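Local structure of putative angiotensinogen (Lampetra fluviatilis, 5INW) at residues 172-177 with 194-199; 180-185 with 383-388; 262-267 with 278-283; 283-288 with 345-350. The protein binds heparin and, as a member of the serpin family, inhibits the protease thrombin, an inhibition that heparin promotes through a template mechanism. The protein carries 1 engineered substitution. All coordinates share one frame; numbering follows the deposited sequence.

Interaction 1: 172-177 with 194-199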
loop_
_atom_site.group_PDB
_atom_site.type_symbol
_atom_site.label_atom_id
_atom_site.label_comp_id
_atom_site.label_asym_id
_atom_site.label_seq_id
_atom_site.Cartn_x
_atom_site.Cartn_y
_atom_site.Cartn_z
ATOM N N GLY A 172 -0.726 6.905 9.709
ATOM C CA GLY A 172 -1.898 6.251 9.176
ATOM C C GLY A 172 -3.155 6.718 9.890
ATOM O O GLY A 172 -3.174 6.851 11.125
ATOM N N LYS A 173 -4.218 6.952 9.130
ATOM C CA LYS A 173 -5.442 7.494 9.665
ATOM C C LYS A 173 -6.589 6.783 8.995
ATOM O O LYS A 173 -6.663 6.747 7.787
ATOM C CB LYS A 173 -5.464 9.010 9.395
ATOM C CG LYS A 173 -6.472 9.805 10.199
ATOM C CD LYS A 173 -6.055 10.066 11.647
ATOM C CE LYS A 173 -7.286 10.264 12.561
ATOM N NZ LYS A 173 -7.974 8.985 12.961
ATOM N N ASN A 174 -7.480 6.210 9.788
ATOM C CA ASN A 174 -8.803 5.819 9.327
ATOM C C ASN A 174 -9.863 6.856 9.664
ATOM O O ASN A 174 -9.855 7.457 10.728
ATOM C CB ASN A 174 -9.236 4.547 9.983
ATOM C CG ASN A 174 -8.248 3.456 9.788
ATOM O OD1 ASN A 174 -7.971 3.005 8.654
ATOM N ND2 ASN A 174 -7.722 2.980 10.897
ATOM N N VAL A 175 -10.799 7.037 8.745
ATOM C CA VAL A 175 -11.931 7.944 8.935
ATOM C C VAL A 175 -13.154 7.287 8.376
ATOM O O VAL A 175 -13.062 6.636 7.333
ATOM C CB VAL A 175 -11.710 9.301 8.251
ATOM C CG1 VAL A 175 -12.869 10.233 8.557
ATOM C CG2 VAL A 175 -10.430 9.949 8.782
ATOM N N VAL A 176 -14.263 7.381 9.107
ATOM C CA VAL A 176 -15.500 6.783 8.694
ATOM C C VAL A 176 -16.606 7.815 8.715
ATOM O O VAL A 176 -16.998 8.372 9.772
ATOM C CB VAL A 176 -15.879 5.573 9.577
ATOM C CG1 VAL A 176 -17.244 5.017 9.181
ATOM C CG2 VAL A 176 -14.799 4.467 9.498
ATOM N N PHE A 177 -17.154 8.064 7.542
ATOM C CA PHE A 177 -18.307 8.951 7.421
ATOM C C PHE A 177 -19.586 8.125 7.337
ATOM O O PHE A 177 -19.617 7.085 6.684
ATOM C CB PHE A 177 -18.147 9.833 6.176
ATOM C CG PHE A 177 -16.910 10.651 6.174
ATOM C CD1 PHE A 177 -16.830 11.797 6.953
ATOM C CD2 PHE A 177 -15.795 10.260 5.389
ATOM C CE1 PHE A 177 -15.697 12.589 6.948
ATOM C CE2 PHE A 177 -14.625 11.059 5.381
ATOM C CZ PHE A 177 -14.578 12.228 6.184
ATOM N N HIS A 194 -11.922 1.736 18.790
ATOM C CA HIS A 194 -10.865 1.035 19.529
ATOM C C HIS A 194 -9.790 0.415 18.606
ATOM O O HIS A 194 -8.633 0.744 18.712
ATOM C CB HIS A 194 -11.441 0.012 20.566
ATOM C CG HIS A 194 -12.082 0.673 21.766
ATOM N ND1 HIS A 194 -13.422 0.525 22.092
ATOM C CD2 HIS A 194 -11.571 1.524 22.691
ATOM C CE1 HIS A 194 -13.697 1.236 23.170
ATOM N NE2 HIS A 194 -12.593 1.856 23.551
ATOM N N LEU A 195 -10.157 -0.412 17.655
ATOM C CA LEU A 195 -9.180 -1.012 16.739
ATOM C C LEU A 195 -8.665 -0.129 15.573
ATOM O O LEU A 195 -7.560 -0.381 15.056
ATOM C CB LEU A 195 -9.781 -2.261 16.099
ATOM C CG LEU A 195 -10.412 -3.304 17.011
ATOM C CD1 LEU A 195 -10.817 -4.500 16.156
ATOM C CD2 LEU A 195 -9.461 -3.699 18.148
ATOM N N PHE A 196 -9.465 0.835 15.101
ATOM C CA PHE A 196 -9.077 1.675 13.944
ATOM C C PHE A 196 -8.852 3.180 14.269
ATOM O O PHE A 196 -8.452 3.901 13.418
ATOM C CB PHE A 196 -10.077 1.444 12.787
ATOM C CG PHE A 196 -10.211 0.002 12.402
ATOM C CD1 PHE A 196 -9.206 -0.654 11.652
ATOM C CD2 PHE A 196 -11.301 -0.754 12.819
ATOM C CE1 PHE A 196 -9.295 -2.006 11.329
ATOM C CE2 PHE A 196 -11.400 -2.111 12.476
ATOM C CZ PHE A 196 -10.394 -2.723 11.739
ATOM N N LYS A 197 -9.099 3.606 15.505
ATOM C CA LYS A 197 -8.903 4.971 15.976
ATOM C C LYS A 197 -9.719 5.974 15.261
ATOM O O LYS A 197 -9.273 7.083 15.070
ATOM C CB LYS A 197 -7.444 5.379 15.921
ATOM C CG LYS A 197 -6.485 4.395 16.534
ATOM C CD LYS A 197 -6.420 4.477 18.046
ATOM C CE LYS A 197 -6.604 3.084 18.660
ATOM N NZ LYS A 197 -6.148 2.935 20.087
ATOM N N SER A 198 -10.898 5.595 14.809
ATOM C CA SER A 198 -11.786 6.519 14.104
ATOM C C SER A 198 -13.044 6.699 14.897
ATOM O O SER A 198 -13.684 5.739 15.266
ATOM C CB SER A 198 -12.184 5.997 12.735
ATOM O OG SER A 198 -13.020 6.974 12.118
ATOM N N ASN A 199 -13.395 7.945 15.158
ATOM C CA ASN A 199 -14.769 8.296 15.483
ATOM C C ASN A 199 -15.514 8.538 14.230
ATOM O O ASN A 199 -14.896 8.779 13.207
ATOM C CB ASN A 199 -14.853 9.465 16.414
ATOM C CG ASN A 199 -14.884 9.008 17.861
ATOM O OD1 ASN A 199 -13.872 9.062 18.540
ATOM N ND2 ASN A 199 -16.054 8.487 18.325
#
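The amide nitrogen ND2 of N174 is gripped by one strong bond. N174 ND2 gives a hydrogen to F196 O at 2.8 Å, and the N-H...O angle is 174°. The oxygen lies in the amide plane of N174, and the donor sits on a lone pair in the carbonyl plane. The other end, OD1, accepts from N244 ND2, so both ends of the amide are held and its rotation is fixed. An alanine here would remove both polar ends, and the strand would probably be held less firmly against F196. The amide plane stands nearly upright to the F196 ring, with ND2 at the ring edge.

Two weaker bonds flank it. K173 NZ curls back to K197 O at 3.1 Å, and K197 is where the chain leaves the helix with positive phi. V176 N makes a weak bond to S198 OG at 3.3 Å. That hydroxyl donates to N199 O.

The contact lies inside the beta-alpha-beta unit of strand 168-179, helix 186-196 and strand 200-203. F196 and V176 both pack on V119 of helix 110-122, and F196 also meets helix 150-161.

Interaction 2: 180-185 with 383-388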
loop_
_atom_site.group_PDB
_atom_site.type_symbol
_atom_site.label_atom_id
_atom_site.label_comp_id
_atom_site.label_asym_id
_atom_site.label_seq_id
_atom_site.Cartn_x
_atom_site.Cartn_y
_atom_site.Cartn_z
ATOM N N LYS A 180 -26.440 10.909 7.687
ATOM C CA LYS A 180 -26.861 11.698 8.843
ATOM C C LYS A 180 -28.059 11.108 9.543
ATOM O O LYS A 180 -28.081 11.043 10.762
ATOM C CB LYS A 180 -27.164 13.151 8.458
ATOM C CG LYS A 180 -27.214 14.094 9.657
ATOM C CD LYS A 180 -27.489 15.522 9.220
ATOM C CE LYS A 180 -28.985 15.704 9.049
ATOM N NZ LYS A 180 -29.363 17.091 8.701
ATOM N N GLY A 181 -29.033 10.647 8.802
ATOM C CA GLY A 181 -30.150 9.968 9.470
ATOM C C GLY A 181 -29.901 8.576 10.086
ATOM O O GLY A 181 -30.710 8.083 10.831
ATOM N N LEU A 182 -28.782 7.947 9.768
ATOM C CA LEU A 182 -28.666 6.503 9.815
ATOM C C LEU A 182 -28.145 6.031 11.164
ATOM O O LEU A 182 -26.984 6.305 11.503
ATOM C CB LEU A 182 -27.735 6.023 8.687
ATOM C CG LEU A 182 -27.413 4.546 8.685
ATOM C CD1 LEU A 182 -28.667 3.765 8.330
ATOM C CD2 LEU A 182 -26.278 4.227 7.730
ATOM N N TRP A 183 -28.972 5.236 11.845
ATOM C CA TRP A 183 -28.673 4.658 13.150
ATOM C C TRP A 183 -27.622 3.548 12.974
ATOM O O TRP A 183 -27.754 2.680 12.122
ATOM C CB TRP A 183 -29.941 4.082 13.863
ATOM C CG TRP A 183 -30.957 5.198 14.365
ATOM C CD1 TRP A 183 -31.276 6.366 13.711
ATOM C CD2 TRP A 183 -31.651 5.277 15.651
ATOM N NE1 TRP A 183 -32.114 7.146 14.479
ATOM C CE2 TRP A 183 -32.361 6.515 15.671
ATOM C CE3 TRP A 183 -31.747 4.426 16.778
ATOM C CZ2 TRP A 183 -33.175 6.913 16.763
ATOM C CZ3 TRP A 183 -32.555 4.832 17.873
ATOM C CH2 TRP A 183 -33.256 6.066 17.846
ATOM N N LEU A 184 -26.590 3.595 13.811
ATOM C CA LEU A 184 -25.521 2.625 13.831
ATOM C C LEU A 184 -25.531 1.873 15.148
ATOM O O LEU A 184 -25.832 2.440 16.225
ATOM C CB LEU A 184 -24.194 3.346 13.649
ATOM C CG LEU A 184 -24.093 4.227 12.388
ATOM C CD1 LEU A 184 -22.718 4.846 12.351
ATOM C CD2 LEU A 184 -24.288 3.490 11.061
ATOM N N TYR A 185 -25.222 0.591 15.078
ATOM C CA TYR A 185 -25.058 -0.172 16.286
ATOM C C TYR A 185 -23.817 0.282 17.007
ATOM O O TYR A 185 -22.803 0.592 16.373
ATOM C CB TYR A 185 -24.927 -1.650 15.979
ATOM C CG TYR A 185 -26.188 -2.290 15.455
ATOM C CD1 TYR A 185 -27.367 -2.315 16.222
ATOM C CD2 TYR A 185 -26.189 -2.907 14.238
ATOM C CE1 TYR A 185 -28.519 -2.925 15.755
ATOM C CE2 TYR A 185 -27.307 -3.527 13.763
ATOM C CZ TYR A 185 -28.475 -3.543 14.501
ATOM O OH TYR A 185 -29.536 -4.243 13.948
ATOM N N THR A 383 -25.719 -1.674 10.775
ATOM C CA THR A 383 -27.068 -1.175 11.106
ATOM C C THR A 383 -28.123 -2.145 10.654
ATOM O O THR A 383 -27.911 -2.863 9.709
ATOM C CB THR A 383 -27.347 0.179 10.451
ATOM O OG1 THR A 383 -28.676 0.587 10.754
ATOM C CG2 THR A 383 -27.183 0.122 8.951
ATOM N N GLY A 384 -29.239 -2.208 11.345
ATOM C CA GLY A 384 -30.367 -2.965 10.868
ATOM C C GLY A 384 -31.327 -2.095 10.096
ATOM O O GLY A 384 -32.199 -2.623 9.454
ATOM N N MET A 385 -31.197 -0.768 10.176
ATOM C CA MET A 385 -32.142 0.191 9.543
ATOM C C MET A 385 -32.167 0.054 8.023
ATOM O O MET A 385 -33.136 0.477 7.413
ATOM C CB MET A 385 -31.773 1.659 9.858
ATOM C CG MET A 385 -32.740 2.519 10.654
ATOM S SD MET A 385 -32.214 4.241 10.293
ATOM C CE MET A 385 -33.205 4.717 8.853
ATOM N N GLN A 386 -31.082 -0.466 7.437
ATOM C CA GLN A 386 -30.915 -0.629 6.002
ATOM C C GLN A 386 -30.055 -1.853 5.657
ATOM O O GLN A 386 -29.209 -2.268 6.452
ATOM C CB GLN A 386 -30.193 0.584 5.417
ATOM C CG GLN A 386 -30.946 1.904 5.283
ATOM C CD GLN A 386 -30.120 2.987 4.575
ATOM O OE1 GLN A 386 -29.024 2.755 4.145
ATOM N NE2 GLN A 386 -30.697 4.146 4.393
ATOM N N LYS A 387 -30.265 -2.393 4.456
ATOM C CA LYS A 387 -29.451 -3.478 3.910
ATOM C C LYS A 387 -28.342 -2.872 3.059
ATOM O O LYS A 387 -28.619 -2.287 1.973
ATOM C CB LYS A 387 -30.284 -4.458 3.075
ATOM C CG LYS A 387 -29.465 -5.591 2.432
ATOM C CD LYS A 387 -30.294 -6.771 1.896
ATOM C CE LYS A 387 -30.122 -8.044 2.725
ATOM N NZ LYS A 387 -31.328 -8.925 2.638
ATOM N N LEU A 388 -27.097 -3.004 3.563
ATOM C CA LEU A 388 -25.949 -2.305 2.994
ATOM C C LEU A 388 -25.021 -3.275 2.258
ATOM O O LEU A 388 -24.913 -4.460 2.626
ATOM C CB LEU A 388 -25.199 -1.552 4.092
ATOM C CG LEU A 388 -25.969 -0.518 4.956
ATOM C CD1 LEU A 388 -25.056 0.132 5.948
ATOM C CD2 LEU A 388 -26.640 0.541 4.086
#
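T383 OG1 donates to W183 O at 2.7 Å, approaching nearly along the C=O axis. The hydroxyl stands anti to the T383 backbone nitrogen (chi1 178°). This leaves the methyl T383 CG2 in the crowded position between N and C, where it meets L182 CD1 at 4.0 Å. The same leucine methyl touches M385 CB and the amide carbon CD of Q386, so three residues of 383-388 gather round it.

M385 bends at chi3 and brings its sulfur to W183. M385 SD lies 4.9 Å from the centroid of the W183 five-membered ring and comes in obliquely, a Met-aromatic contact. Y185 comes obliquely to the peptide between T383 and G384, with CE2 3.5 Å from T383 C.

The second shell fixes the threonine. T383 OG1 also accepts from M385 N at 2.9 Å, which makes an ST turn, so the hydroxyl serves as donor and acceptor at once. A valine here has no hydroxyl, so both bonds go, and the turn would probably sit less firmly against 180-185. Q386 is steadied from beyond the contact, since its OE1 bonds to S239 OG.

Both segments are loops. Segment 180-185 leads from strand 168-179 into helix 186-196, with Y185 at the N-cap, and 383-388 leads into strand 389-401. L182 and L388 both pack on L240 of strand 238-251.

Interaction 3: 262-267 with 278-283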
loop_
_atom_site.group_PDB
_atom_site.type_symbol
_atom_site.label_atom_id
_atom_site.label_comp_id
_atom_site.label_asym_id
_atom_site.label_seq_id
_atom_site.Cartn_x
_atom_site.Cartn_y
_atom_site.Cartn_z
ATOM N N LYS A 262 22.719 12.663 -13.530
ATOM C CA LYS A 262 22.718 12.961 -14.974
ATOM C C LYS A 262 21.633 12.078 -15.628
ATOM O O LYS A 262 21.251 11.032 -15.092
ATOM C CB LYS A 262 24.115 12.787 -15.678
ATOM C CG LYS A 262 24.392 13.890 -16.729
ATOM C CD LYS A 262 25.445 13.587 -17.822
ATOM C CE LYS A 262 25.626 14.791 -18.760
ATOM N NZ LYS A 262 26.371 14.485 -20.011
ATOM N N ASN A 263 21.154 12.488 -16.797
ATOM C CA ASN A 263 20.183 11.686 -17.543
ATOM C C ASN A 263 20.859 10.415 -18.044
ATOM O O ASN A 263 22.029 10.434 -18.364
ATOM C CB ASN A 263 19.621 12.475 -18.724
ATOM C CG ASN A 263 18.911 13.758 -18.306
ATOM O OD1 ASN A 263 18.402 13.874 -17.212
ATOM N ND2 ASN A 263 18.889 14.726 -19.190
ATOM N N VAL A 264 20.136 9.316 -18.110
ATOM C CA VAL A 264 20.682 8.031 -18.567
ATOM C C VAL A 264 19.526 7.289 -19.246
ATOM O O VAL A 264 18.353 7.457 -18.857
ATOM C CB VAL A 264 21.233 7.208 -17.374
ATOM C CG1 VAL A 264 21.534 5.747 -17.752
ATOM C CG2 VAL A 264 22.445 7.892 -16.754
ATOM N N ARG A 265 19.846 6.493 -20.263
ATOM C CA ARG A 265 18.832 5.682 -20.912
ATOM C C ARG A 265 18.379 4.671 -19.907
ATOM O O ARG A 265 19.196 3.909 -19.356
ATOM C CB ARG A 265 19.339 4.961 -22.163
ATOM C CG ARG A 265 19.407 5.828 -23.423
ATOM C CD ARG A 265 20.357 5.259 -24.473
ATOM N NE ARG A 265 20.807 6.332 -25.355
ATOM C CZ ARG A 265 21.755 7.235 -25.065
ATOM N NH1 ARG A 265 22.403 7.227 -23.897
ATOM N NH2 ARG A 265 22.068 8.167 -25.971
ATOM N N PHE A 266 17.078 4.721 -19.632
ATOM C CA PHE A 266 16.381 3.673 -18.904
ATOM C C PHE A 266 15.687 2.836 -19.957
ATOM O O PHE A 266 14.903 3.358 -20.755
ATOM C CB PHE A 266 15.373 4.275 -17.933
ATOM C CG PHE A 266 14.637 3.259 -17.067
ATOM C CD1 PHE A 266 15.136 2.891 -15.823
ATOM C CD2 PHE A 266 13.409 2.719 -17.479
ATOM C CE1 PHE A 266 14.445 1.986 -15.024
ATOM C CE2 PHE A 266 12.731 1.804 -16.700
ATOM C CZ PHE A 266 13.247 1.441 -15.471
ATOM N N TRP A 267 15.965 1.534 -19.940
ATOM C CA TRP A 267 15.392 0.589 -20.889
ATOM C C TRP A 267 14.120 -0.084 -20.312
ATOM O O TRP A 267 14.211 -1.046 -19.557
ATOM C CB TRP A 267 16.458 -0.433 -21.304
ATOM C CG TRP A 267 17.528 0.214 -22.136
ATOM C CD1 TRP A 267 18.776 0.629 -21.719
ATOM C CD2 TRP A 267 17.431 0.586 -23.516
ATOM N NE1 TRP A 267 19.460 1.213 -22.757
ATOM C CE2 TRP A 267 18.667 1.197 -23.876
ATOM C CE3 TRP A 267 16.430 0.449 -24.496
ATOM C CZ2 TRP A 267 18.931 1.672 -25.190
ATOM C CZ3 TRP A 267 16.698 0.912 -25.807
ATOM C CH2 TRP A 267 17.938 1.520 -26.135
ATOM N N THR A 278 19.028 10.229 -13.414
ATOM C CA THR A 278 19.443 9.016 -12.726
ATOM C C THR A 278 20.459 9.429 -11.699
ATOM O O THR A 278 21.369 10.202 -12.001
ATOM C CB THR A 278 20.019 8.002 -13.754
ATOM O OG1 THR A 278 19.010 7.682 -14.726
ATOM C CG2 THR A 278 20.492 6.706 -13.082
ATOM N N MET A 279 20.315 8.916 -10.490
ATOM C CA MET A 279 21.159 9.316 -9.349
ATOM C C MET A 279 22.270 8.329 -9.181
ATOM O O MET A 279 22.181 7.210 -9.701
ATOM C CB MET A 279 20.353 9.351 -8.047
ATOM C CG MET A 279 19.173 10.313 -8.098
ATOM S SD MET A 279 18.167 10.251 -6.641
ATOM C CE MET A 279 17.692 8.525 -6.530
ATOM N N HIS A 280 23.299 8.746 -8.429
ATOM C CA HIS A 280 24.558 8.004 -8.367
ATOM C C HIS A 280 25.240 8.137 -7.023
ATOM O O HIS A 280 25.333 9.244 -6.463
ATOM C CB HIS A 280 25.495 8.486 -9.449
ATOM C CG HIS A 280 24.985 8.265 -10.827
ATOM N ND1 HIS A 280 25.155 7.073 -11.493
ATOM C CD2 HIS A 280 24.332 9.089 -11.678
ATOM C CE1 HIS A 280 24.610 7.162 -12.693
ATOM N NE2 HIS A 280 24.112 8.378 -12.834
ATOM N N GLN A 281 25.715 6.998 -6.517
ATOM C CA GLN A 281 26.407 6.957 -5.228
ATOM C C GLN A 281 27.265 5.696 -5.079
ATOM O O GLN A 281 27.019 4.610 -5.665
ATOM C CB GLN A 281 25.474 7.096 -3.984
ATOM C CG GLN A 281 24.568 5.903 -3.696
ATOM C CD GLN A 281 23.723 6.058 -2.438
ATOM O OE1 GLN A 281 23.639 7.124 -1.833
ATOM N NE2 GLN A 281 23.083 4.981 -2.053
ATOM N N ARG A 282 28.321 5.880 -4.304
ATOM C CA ARG A 282 29.173 4.805 -3.901
ATOM C C ARG A 282 28.911 4.671 -2.410
ATOM O O ARG A 282 29.411 5.486 -1.627
ATOM C CB ARG A 282 30.648 5.108 -4.226
ATOM C CG ARG A 282 31.425 3.847 -4.567
ATOM C CD ARG A 282 32.944 3.970 -4.499
ATOM N NE ARG A 282 33.432 3.991 -3.121
ATOM C CZ ARG A 282 34.706 3.873 -2.750
ATOM N NH1 ARG A 282 35.674 3.719 -3.648
ATOM N NH2 ARG A 282 35.017 3.912 -1.452
ATOM N N ALA A 283 28.118 3.669 -2.016
ATOM C CA ALA A 283 27.942 3.359 -0.588
ATOM C C ALA A 283 27.954 1.860 -0.279
ATOM O O ALA A 283 27.927 1.031 -1.193
ATOM C CB ALA A 283 26.682 4.017 -0.070
#
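K262 and T278 form an antiparallel hydrogen-bonded pair, with both backbone polar groups of each residue turned to the other. T278 N gives the better bond, to K262 O at 2.9 Å. The N-H...O angle is 157°, but the donor stands above the carbonyl plane. The return bond, from K262 N to T278 O, is weak at 3.2 Å with an angle of 134°.

The T278 hydroxyl is satisfied within its own strand, since OG1 bonds to V276 O. It points there beside its backbone nitrogen. T278 OG1 also lies alongside V264, 3.5 Å from V264 CB, so the hydroxyl meets a hydrocarbon surface across the hairpin. V264 CG2 packs on T278 CB at 3.9 Å, and the two side chains cross at about a right angle.

The strands 261-267 and 273-283 are the hairpin of serpin sheet C. In the antiparallel register the pairing goes on from K262 with T278 to V264 with V276 and F266 with M274. The two short segments diverge steeply, their directions 108° apart.

The H280 ring turns its edge to the hairpin partner, with NE2 4.3 Å from V264 CG2. The backbones of M279 and Q281 bond instead to L349 and L347 of strand 345-359. W267 makes backbone hydrogen bonds to the separate C-terminal peptide chain.

Interaction 4: 283-288 with 345-350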
loop_
_atom_site.group_PDB
_atom_site.type_symbol
_atom_site.label_atom_id
_atom_site.label_comp_id
_atom_site.label_asym_id
_atom_site.label_seq_id
_atom_site.Cartn_x
_atom_site.Cartn_y
_atom_site.Cartn_z
ATOM N N ALA A 283 28.118 3.669 -2.016
ATOM C CA ALA A 283 27.942 3.359 -0.588
ATOM C C ALA A 283 27.954 1.860 -0.279
ATOM O O ALA A 283 27.927 1.031 -1.193
ATOM C CB ALA A 283 26.682 4.017 -0.070
ATOM N N LYS A 284 27.999 1.546 1.018
ATOM C CA LYS A 284 27.987 0.171 1.537
ATOM C C LYS A 284 26.552 -0.387 1.640
ATOM O O LYS A 284 25.879 -0.211 2.652
ATOM C CB LYS A 284 28.667 0.131 2.911
ATOM C CG LYS A 284 30.071 0.701 2.901
ATOM C CD LYS A 284 30.764 0.562 4.239
ATOM C CE LYS A 284 32.124 1.202 4.131
ATOM N NZ LYS A 284 32.921 0.989 5.359
ATOM N N LEU A 285 26.110 -1.098 0.607
ATOM C CA LEU A 285 24.752 -1.586 0.519
ATOM C C LEU A 285 24.757 -3.074 0.425
ATOM O O LEU A 285 25.620 -3.636 -0.221
ATOM C CB LEU A 285 24.107 -1.011 -0.724
ATOM C CG LEU A 285 24.122 0.522 -0.725
ATOM C CD1 LEU A 285 23.754 1.080 -2.090
ATOM C CD2 LEU A 285 23.187 1.066 0.352
ATOM N N SER A 286 23.789 -3.717 1.055
ATOM C CA SER A 286 23.597 -5.151 0.882
ATOM C C SER A 286 22.985 -5.421 -0.468
ATOM O O SER A 286 22.000 -4.796 -0.821
ATOM C CB SER A 286 22.684 -5.718 1.959
ATOM O OG SER A 286 23.367 -5.657 3.196
ATOM N N TYR A 287 23.557 -6.370 -1.203
ATOM C CA TYR A 287 23.030 -6.796 -2.498
ATOM C C TYR A 287 23.293 -8.284 -2.642
ATOM O O TYR A 287 24.028 -8.866 -1.856
ATOM C CB TYR A 287 23.697 -6.032 -3.640
ATOM C CG TYR A 287 25.175 -6.309 -3.795
ATOM C CD1 TYR A 287 26.063 -5.908 -2.801
ATOM C CD2 TYR A 287 25.688 -6.988 -4.922
ATOM C CE1 TYR A 287 27.413 -6.184 -2.897
ATOM C CE2 TYR A 287 27.042 -7.256 -5.031
ATOM C CZ TYR A 287 27.903 -6.851 -4.022
ATOM O OH TYR A 287 29.262 -7.083 -4.103
ATOM N N THR A 288 22.676 -8.901 -3.636
ATOM C CA THR A 288 23.010 -10.264 -4.045
ATOM C C THR A 288 22.427 -10.521 -5.396
ATOM O O THR A 288 21.352 -9.993 -5.720
ATOM C CB THR A 288 22.373 -11.355 -3.156
ATOM O OG1 THR A 288 22.231 -10.873 -1.824
ATOM C CG2 THR A 288 23.238 -12.649 -3.174
ATOM N N VAL A 345 29.452 -0.284 -2.907
ATOM C CA VAL A 345 28.775 -0.666 -4.144
ATOM C C VAL A 345 28.552 0.561 -5.028
ATOM O O VAL A 345 28.373 1.686 -4.514
ATOM C CB VAL A 345 27.405 -1.287 -3.827
ATOM C CG1 VAL A 345 26.706 -1.730 -5.101
ATOM C CG2 VAL A 345 27.579 -2.461 -2.874
ATOM N N GLN A 346 28.539 0.339 -6.340
ATOM C CA GLN A 346 28.257 1.385 -7.317
ATOM C C GLN A 346 26.794 1.354 -7.708
ATOM O O GLN A 346 26.369 0.479 -8.453
ATOM C CB GLN A 346 29.103 1.162 -8.564
ATOM C CG GLN A 346 30.593 1.303 -8.338
ATOM C CD GLN A 346 31.005 2.739 -8.116
ATOM O OE1 GLN A 346 30.144 3.638 -8.050
ATOM N NE2 GLN A 346 32.318 2.980 -7.994
ATOM N N LEU A 347 26.012 2.308 -7.207
ATOM C CA LEU A 347 24.569 2.274 -7.433
ATOM C C LEU A 347 24.157 3.353 -8.388
ATOM O O LEU A 347 24.643 4.475 -8.293
ATOM C CB LEU A 347 23.800 2.441 -6.130
ATOM C CG LEU A 347 22.265 2.432 -6.238
ATOM C CD1 LEU A 347 21.710 1.109 -6.706
ATOM C CD2 LEU A 347 21.636 2.811 -4.902
ATOM N N SER A 348 23.251 3.000 -9.290
ATOM C CA SER A 348 22.609 3.925 -10.236
ATOM C C SER A 348 21.078 3.723 -10.105
ATOM O O SER A 348 20.593 2.596 -10.275
ATOM C CB SER A 348 23.071 3.628 -11.674
ATOM O OG SER A 348 24.424 3.154 -11.721
ATOM N N LEU A 349 20.335 4.779 -9.755
ATOM C CA LEU A 349 18.899 4.702 -9.470
ATOM C C LEU A 349 18.124 5.905 -9.994
ATOM O O LEU A 349 18.446 7.034 -9.599
ATOM C CB LEU A 349 18.675 4.653 -7.952
ATOM C CG LEU A 349 17.265 4.464 -7.343
ATOM C CD1 LEU A 349 16.739 3.099 -7.724
ATOM C CD2 LEU A 349 17.295 4.606 -5.817
ATOM N N PRO A 350 17.042 5.672 -10.791
ATOM C CA PRO A 350 16.183 6.765 -11.265
ATOM C C PRO A 350 15.575 7.629 -10.156
ATOM O O PRO A 350 15.345 7.144 -9.059
ATOM C CB PRO A 350 15.084 6.038 -12.029
ATOM C CG PRO A 350 15.728 4.790 -12.524
ATOM C CD PRO A 350 16.708 4.396 -11.457
#
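Backbone bonds come first. A283 and V345 form one antiparallel hydrogen-bonded pair. V345 N donates to A283 O at 2.6 Å, with an angle of 156° and the donor above the carbonyl plane. The bond back, from A283 N to V345 O, is weak at 3.2 Å. Past A283 the chain turns off, and the rest of the contact is packing.

Apolar packing gathers on V345. Its CG2, anti to its own carbonyl carbon, reaches between L285 and Y287. V345 CG2 lies 3.5 Å from L285 O. On its other flank V345 CG2 meets Y287 CE1 at 3.7 Å, coming obliquely to the ring. Y287 holds CG in the crowded position between its N and carbonyl carbon (chi1 65°), which swings the ring toward V345. Two residues further along the strand, L347 CD2 meets L285 CD1 tip to tip at 3.9 Å, the side chains crossing at about a right angle. L300 of strand 295-301 packs against both leucines.

The C-terminal peptide, a separate chain, adds a third party. Its V6 packs on V345 and L347, and its P4 on Y287. Q346, L347 and S348 pair with it in a parallel ladder. This is the serpin passage from sheet C to sheet B, where the chain leaves strand 273-283 and enters strand 287-290.

Along the chain interaction 1 closes first, then 3, then 4. Interactions 3 and 4 are nested in the long loop that interaction 2 closes, with centres 55 and 54 Å from it. Centres of 1 and 2 are 18 Å apart, and their segments alternate around helix 186-196. Interactions 3 and 4 are 11 Å apart and share A283. Interaction 1 is on sheet A, 3 and 4 on sheet C, and the broken strand 345-359 connects the two. In sheet A strand 405-417 lies between 238-251 and 389-401, as expected for a serpin whose cleaved reactive loop has been inserted. Interaction 2 and interactions 3 and 4 lie towards opposite ends of the body, with interaction 1 nearer the middle.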